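Local coordinates for protein purine nucleoside phosphorylase (Caulobacter vibrioides, PDB 1XFJ) that probably acts on purine nucleosides, cleaving inosine and S-methyl-5'-thioadenosine with phosphate and deaminating adenosine, at residues A[203-206]-A[207-210]; A[119-122]-A[123-126]. One frame throughout, in Å; residues are numbered along the deposited sequence.

Asp205 in contact 1 and Asp121 in contact 2 each accept backbone N-H groups just downstream, one to start a helix and the other to reverse the chain. Asp205 caps helix 206-216 where it leaves strand 201-204 of the three-stranded sheet; Asp121 braces the hairpin turn between strands 115-121 and 126-132 of the six-stranded sheet. Contact 1 is mostly buried and adds an aromatic cluster to its polar cap. Contact 2 is only partly buried, with Glu123 exposed, and between its own two segments is held mainly by hydrogen bonds. Their nearest atoms are about 8 Å apart, yet strand 115-121 joins them: its first residues pack against helix 206-216.

Contact 1: A[203-206]-A[207-210]; sequences FFDL and PAFV
Asp205 and Ala208 meet at the N-terminus of helix 206-216, where the aspartate is the N-cap. Ala208 N donates to Asp205 OD1 at 3.1 Å, approaching from well above the carboxylate plane, 59° out of it. CG of Asp205 lies anti to the backbone N (chi1 -165°), which swings the carboxylate forward over the first turn, where its carbon rests 3.2 Å from Ala208 CB and OD1 also lies against the Pro207 ring. Proline suits this first turn, since its nitrogen has no hydrogen that would need an acceptor. The backbone takes over from here: Phe209 N bonds to Asp205 O at 3.1 Å, and Val210 N reaches Leu206 O at 2.8 Å with the donor nearly in line with the carbonyl.

Away from the carboxylate, the tip of the Phe204 ring, CZ, comes 3.7 Å from Phe209 CB. The two rings lie oblique to each other, centroids 5.9 Å apart and planes at 48°. Leu206 crosses Val210 at a slant, its CD1 4.1 Å from Val210 CG2.

Farther out, Phe178, Phe182 and Phe193 meet the Phe204 ring, Phe178 edge-to-face, and Phe182 meets Phe209 in the same manner. Leu206 and Val210 pack on Ala115 of strand 115-121, with Val210 also reaching Val117, which carries the helix onto the six-stranded sheet. The Asp205 backbone is tied to Phe192.

The capped end thus has polar and apolar sides. The carboxylate supplies an acceptor to an N-H of the first turn, and its negative charge is likely to be stabilised by the helix dipole, while the buried phenylalanines pack together where the strand passes into the helix.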
ATOM      1  N   PHE A 203     -20.430   6.470   0.759  1.00  7.13           N
ATOM      2  CA  PHE A 203     -19.055   6.694   0.329  1.00  6.58           C
ATOM      3  C   PHE A 203     -18.230   6.298   1.546  1.00  6.61           C
ATOM      4  O   PHE A 203     -18.497   6.755   2.660  1.00  7.82           O
ATOM      5  CB  PHE A 203     -18.804   8.163  -0.023  1.00  8.14           C
ATOM      6  CG  PHE A 203     -19.188   8.528  -1.431  1.00 10.00           C
ATOM      7  CD1 PHE A 203     -18.499   7.990  -2.516  1.00 10.16           C
ATOM      8  CD2 PHE A 203     -20.240   9.404  -1.673  1.00 12.26           C
ATOM      9  CE1 PHE A 203     -18.854   8.323  -3.824  1.00 11.54           C
ATOM     10  CE2 PHE A 203     -20.604   9.745  -2.976  1.00 12.58           C
ATOM     11  CZ  PHE A 203     -19.910   9.202  -4.053  1.00 11.43           C
ATOM     12  N   PHE A 204     -17.244   5.436   1.340  1.00  6.01           N
ATOM     13  CA  PHE A 204     -16.397   4.974   2.429  1.00  5.37           C
ATOM     14  C   PHE A 204     -15.066   5.709   2.409  1.00  6.77           C
ATOM     15  O   PHE A 204     -14.447   5.865   1.356  1.00  6.36           O
ATOM     16  CB  PHE A 204     -16.162   3.468   2.302  1.00  6.31           C
ATOM     17  CG  PHE A 204     -15.277   2.891   3.374  1.00  5.94           C
ATOM     18  CD1 PHE A 204     -15.585   3.060   4.720  1.00  6.66           C
ATOM     19  CD2 PHE A 204     -14.156   2.138   3.033  1.00  7.35           C
ATOM     20  CE1 PHE A 204     -14.793   2.484   5.708  1.00  6.61           C
ATOM     21  CE2 PHE A 204     -13.358   1.557   4.016  1.00  6.39           C
ATOM     22  CZ  PHE A 204     -13.677   1.730   5.355  1.00  6.74           C
ATOM     23  N   ASP A 205     -14.641   6.164   3.583  1.00  5.82           N
ATOM     24  CA  ASP A 205     -13.380   6.882   3.726  1.00  4.74           C
ATOM     25  C   ASP A 205     -12.311   5.880   4.160  1.00  3.98           C
ATOM     26  O   ASP A 205     -12.026   5.734   5.347  1.00  3.10           O
ATOM     27  CB  ASP A 205     -13.526   7.985   4.781  1.00  3.69           C
ATOM     28  CG  ASP A 205     -12.390   8.990   4.739  1.00  7.72           C
ATOM     29  OD1 ASP A 205     -11.296   8.628   4.256  1.00  4.05           O
ATOM     30  OD2 ASP A 205     -12.587  10.140   5.198  1.00  6.16           O
ATOM     31  N   LEU A 206     -11.724   5.188   3.187  1.00  3.06           N
ATOM     32  CA  LEU A 206     -10.699   4.190   3.467  1.00  3.91           C
ATOM     33  C   LEU A 206      -9.470   4.750   4.183  1.00  4.23           C
ATOM     34  O   LEU A 206      -9.066   4.230   5.222  1.00  3.27           O
ATOM     35  CB  LEU A 206     -10.270   3.504   2.164  1.00  4.28           C
ATOM     36  CG  LEU A 206      -9.226   2.393   2.291  1.00  4.51           C
ATOM     37  CD1 LEU A 206      -9.770   1.251   3.129  1.00  5.97           C
ATOM     38  CD2 LEU A 206      -8.855   1.899   0.903  1.00  4.16           C
ATOM     39  N   PRO A 207      -8.853   5.812   3.639  1.00  4.01           N
ATOM     40  CA  PRO A 207      -7.674   6.338   4.333  1.00  3.45           C
ATOM     41  C   PRO A 207      -7.948   6.717   5.787  1.00  3.54           C
ATOM     42  O   PRO A 207      -7.121   6.474   6.662  1.00  3.62           O
ATOM     43  CB  PRO A 207      -7.257   7.528   3.463  1.00  4.73           C
ATOM     44  CG  PRO A 207      -8.538   7.946   2.803  1.00  3.72           C
ATOM     45  CD  PRO A 207      -9.174   6.625   2.455  1.00  4.70           C
ATOM     46  N   ALA A 208      -9.111   7.299   6.056  1.00  3.60           N
ATOM     47  CA  ALA A 208      -9.427   7.680   7.426  1.00  3.05           C
ATOM     48  C   ALA A 208      -9.572   6.432   8.291  1.00  4.23           C
ATOM     49  O   ALA A 208      -9.160   6.419   9.454  1.00  3.07           O
ATOM     50  CB  ALA A 208     -10.703   8.515   7.465  1.00  4.34           C
ATOM     51  N   PHE A 209     -10.147   5.376   7.726  1.00  3.03           N
ATOM     52  CA  PHE A 209     -10.315   4.143   8.484  1.00  3.04           C
ATOM     53  C   PHE A 209      -8.951   3.527   8.780  1.00  4.35           C
ATOM     54  O   PHE A 209      -8.708   3.036   9.879  1.00  4.72           O
ATOM     55  CB  PHE A 209     -11.159   3.130   7.716  1.00  3.05           C
ATOM     56  CG  PHE A 209     -11.361   1.842   8.461  1.00  3.14           C
ATOM     57  CD1 PHE A 209     -12.174   1.799   9.589  1.00  4.72           C
ATOM     58  CD2 PHE A 209     -10.702   0.682   8.067  1.00  4.31           C
ATOM     59  CE1 PHE A 209     -12.327   0.621  10.318  1.00  4.26           C
ATOM     60  CE2 PHE A 209     -10.846  -0.502   8.788  1.00  4.14           C
ATOM     61  CZ  PHE A 209     -11.659  -0.533   9.916  1.00  4.73           C
ATOM     62  N   VAL A 210      -8.066   3.548   7.788  1.00  4.26           N
ATOM     63  CA  VAL A 210      -6.727   2.997   7.963  1.00  3.92           C
ATOM     64  C   VAL A 210      -5.942   3.807   8.999  1.00  5.47           C
ATOM     65  O   VAL A 210      -5.172   3.243   9.778  1.00  3.02           O
ATOM     66  CB  VAL A 210      -5.964   2.979   6.626  1.00  3.37           C
ATOM     67  CG1 VAL A 210      -4.538   2.497   6.837  1.00  4.44           C
ATOM     68  CG2 VAL A 210      -6.685   2.064   5.641  1.00  5.06           C
TER

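Contact 2: A[119-122]-A[123-126]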
ATOM      1  N   LEU A 119       5.587   1.904   7.174  1.00  3.07           N
ATOM      2  CA  LEU A 119       5.848   2.131   8.588  1.00  3.37           C
ATOM      3  C   LEU A 119       7.323   1.994   8.909  1.00  3.04           C
ATOM      4  O   LEU A 119       8.061   1.309   8.202  1.00  3.32           O
ATOM      5  CB  LEU A 119       5.079   1.126   9.448  1.00  4.47           C
ATOM      6  CG  LEU A 119       3.573   1.000   9.242  1.00  5.35           C
ATOM      7  CD1 LEU A 119       3.299  -0.048   8.178  1.00  5.31           C
ATOM      8  CD2 LEU A 119       2.916   0.590  10.555  1.00  6.10           C
ATOM      9  N   VAL A 120       7.741   2.624   9.998  1.00  4.22           N
ATOM     10  CA  VAL A 120       9.134   2.561  10.403  1.00  3.94           C
ATOM     11  C   VAL A 120       9.335   2.943  11.860  1.00  3.80           C
ATOM     12  O   VAL A 120       8.644   3.813  12.383  1.00  3.13           O
ATOM     13  CB  VAL A 120      10.001   3.511   9.535  1.00  4.19           C
ATOM     14  CG1 VAL A 120       9.455   4.920   9.609  1.00  7.46           C
ATOM     15  CG2 VAL A 120      11.451   3.490  10.010  1.00  4.59           C
ATOM     16  N   ASP A 121      10.265   2.257  12.514  1.00  3.12           N
ATOM     17  CA  ASP A 121      10.636   2.583  13.885  1.00  3.39           C
ATOM     18  C   ASP A 121      12.076   3.038  13.663  1.00  4.42           C
ATOM     19  O   ASP A 121      12.967   2.211  13.472  1.00  4.25           O
ATOM     20  CB  ASP A 121      10.625   1.356  14.793  1.00  3.16           C
ATOM     21  CG  ASP A 121      11.079   1.684  16.203  1.00  5.27           C
ATOM     22  OD1 ASP A 121      11.896   2.618  16.352  1.00  7.57           O
ATOM     23  OD2 ASP A 121      10.639   1.009  17.157  1.00  5.07           O
ATOM     24  N   PRO A 122      12.316   4.359  13.669  1.00  6.09           N
ATOM     25  CA  PRO A 122      13.651   4.927  13.456  1.00  8.39           C
ATOM     26  C   PRO A 122      14.721   4.612  14.502  1.00 10.35           C
ATOM     27  O   PRO A 122      15.907   4.845  14.263  1.00  9.70           O
ATOM     28  CB  PRO A 122      13.367   6.421  13.328  1.00  8.49           C
ATOM     29  CG  PRO A 122      12.216   6.616  14.244  1.00  9.28           C
ATOM     30  CD  PRO A 122      11.329   5.426  13.918  1.00  7.83           C
ATOM     31  N   GLU A 123      14.312   4.090  15.653  1.00 10.41           N
ATOM     32  CA  GLU A 123      15.273   3.748  16.700  1.00 10.60           C
ATOM     33  C   GLU A 123      15.690   2.288  16.599  1.00 10.52           C
ATOM     34  O   GLU A 123      16.881   1.965  16.642  1.00  9.79           O
ATOM     35  CB  GLU A 123      14.681   4.027  18.085  1.00 12.80           C
ATOM     36  CG  GLU A 123      15.564   3.580  19.253  1.00 16.36           C
ATOM     37  CD  GLU A 123      16.999   4.069  19.127  1.00 19.76           C
ATOM     38  OE1 GLU A 123      17.200   5.246  18.765  1.00 19.89           O
ATOM     39  OE2 GLU A 123      17.927   3.277  19.401  1.00 22.48           O
ATOM     40  N   ALA A 124      14.710   1.405  16.462  1.00  7.85           N
ATOM     41  CA  ALA A 124      14.990  -0.019  16.347  1.00  8.99           C
ATOM     42  C   ALA A 124      15.477  -0.329  14.937  1.00  8.73           C
ATOM     43  O   ALA A 124      16.014  -1.405  14.680  1.00 11.66           O
ATOM     44  CB  ALA A 124      13.736  -0.825  16.658  1.00  8.94           C
ATOM     45  N   ARG A 125      15.289   0.629  14.033  1.00  9.50           N
ATOM     46  CA  ARG A 125      15.691   0.470  12.639  1.00  9.24           C
ATOM     47  C   ARG A 125      14.930  -0.695  12.012  1.00  8.31           C
ATOM     48  O   ARG A 125      15.517  -1.690  11.586  1.00  7.98           O
ATOM     49  CB  ARG A 125      17.205   0.234  12.536  1.00 11.95           C
ATOM     50  CG  ARG A 125      18.063   1.408  13.009  1.00 13.34           C
ATOM     51  CD  ARG A 125      17.964   2.622  12.078  1.00 14.89           C
ATOM     52  NE  ARG A 125      18.470   2.333  10.735  1.00 17.12           N
ATOM     53  CZ  ARG A 125      18.502   3.212   9.735  1.00 19.18           C
ATOM     54  NH1 ARG A 125      18.060   4.449   9.915  1.00 16.43           N
ATOM     55  NH2 ARG A 125      18.976   2.851   8.548  1.00 20.56           N
ATOM     56  N   ILE A 126      13.609  -0.561  11.966  1.00  7.09           N
ATOM     57  CA  ILE A 126      12.744  -1.586  11.392  1.00  6.45           C
ATOM     58  C   ILE A 126      11.738  -0.919  10.465  1.00  5.79           C
ATOM     59  O   ILE A 126      11.167   0.112  10.812  1.00  3.99           O
ATOM     60  CB  ILE A 126      11.979  -2.343  12.500  1.00  7.01           C
ATOM     61  CG1 ILE A 126      12.968  -3.150  13.344  1.00  8.68           C
ATOM     62  CG2 ILE A 126      10.910  -3.242  11.888  1.00  7.44           C
ATOM     63  CD1 ILE A 126      12.350  -3.779  14.583  1.00 10.32           C
TER
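Asp121 O faces two consecutive residues, Arg125 and Ile126, which makes the end of this hairpin a G1 beta bulge. Ile126 N reaches that oxygen at 3.2 Å, whereas the bond from Arg125 N is weak, bent to 123° at the hydrogen. The bulge residue, Arg125, has the left-handed backbone conformation usual at this position of a G1 bulge. Asp121 N completes the antiparallel hydrogen-bonded pair by donating to Ile126 O at 2.9 Å, and Val120 CA adds a CA-H...O contact to the same oxygen.

The side chain of Asp121 braces the turn. A chi1 of 177° turns the carboxylate away from its own N and toward the turn, where Asp121 OD1 accepts from Glu123 N at 2.9 Å, nearly along its C-O axis, the bond of an Asx turn, and from Ala124 N at 3.1 Å from above the carboxylate plane. Ala124 CB rests near Asp121 OD2. Outside the hairpin, Asn158 ND2 also bonds to OD1 and Ser155 N to OD2, while the Arg125 guanidinium grips the carbonyls of Pro18 and Gly19.

One carboxylate therefore ties the turn to the loop before strand 160-163, and these several N-H donors would be expected to stabilise its negative charge although Asp121 is buried.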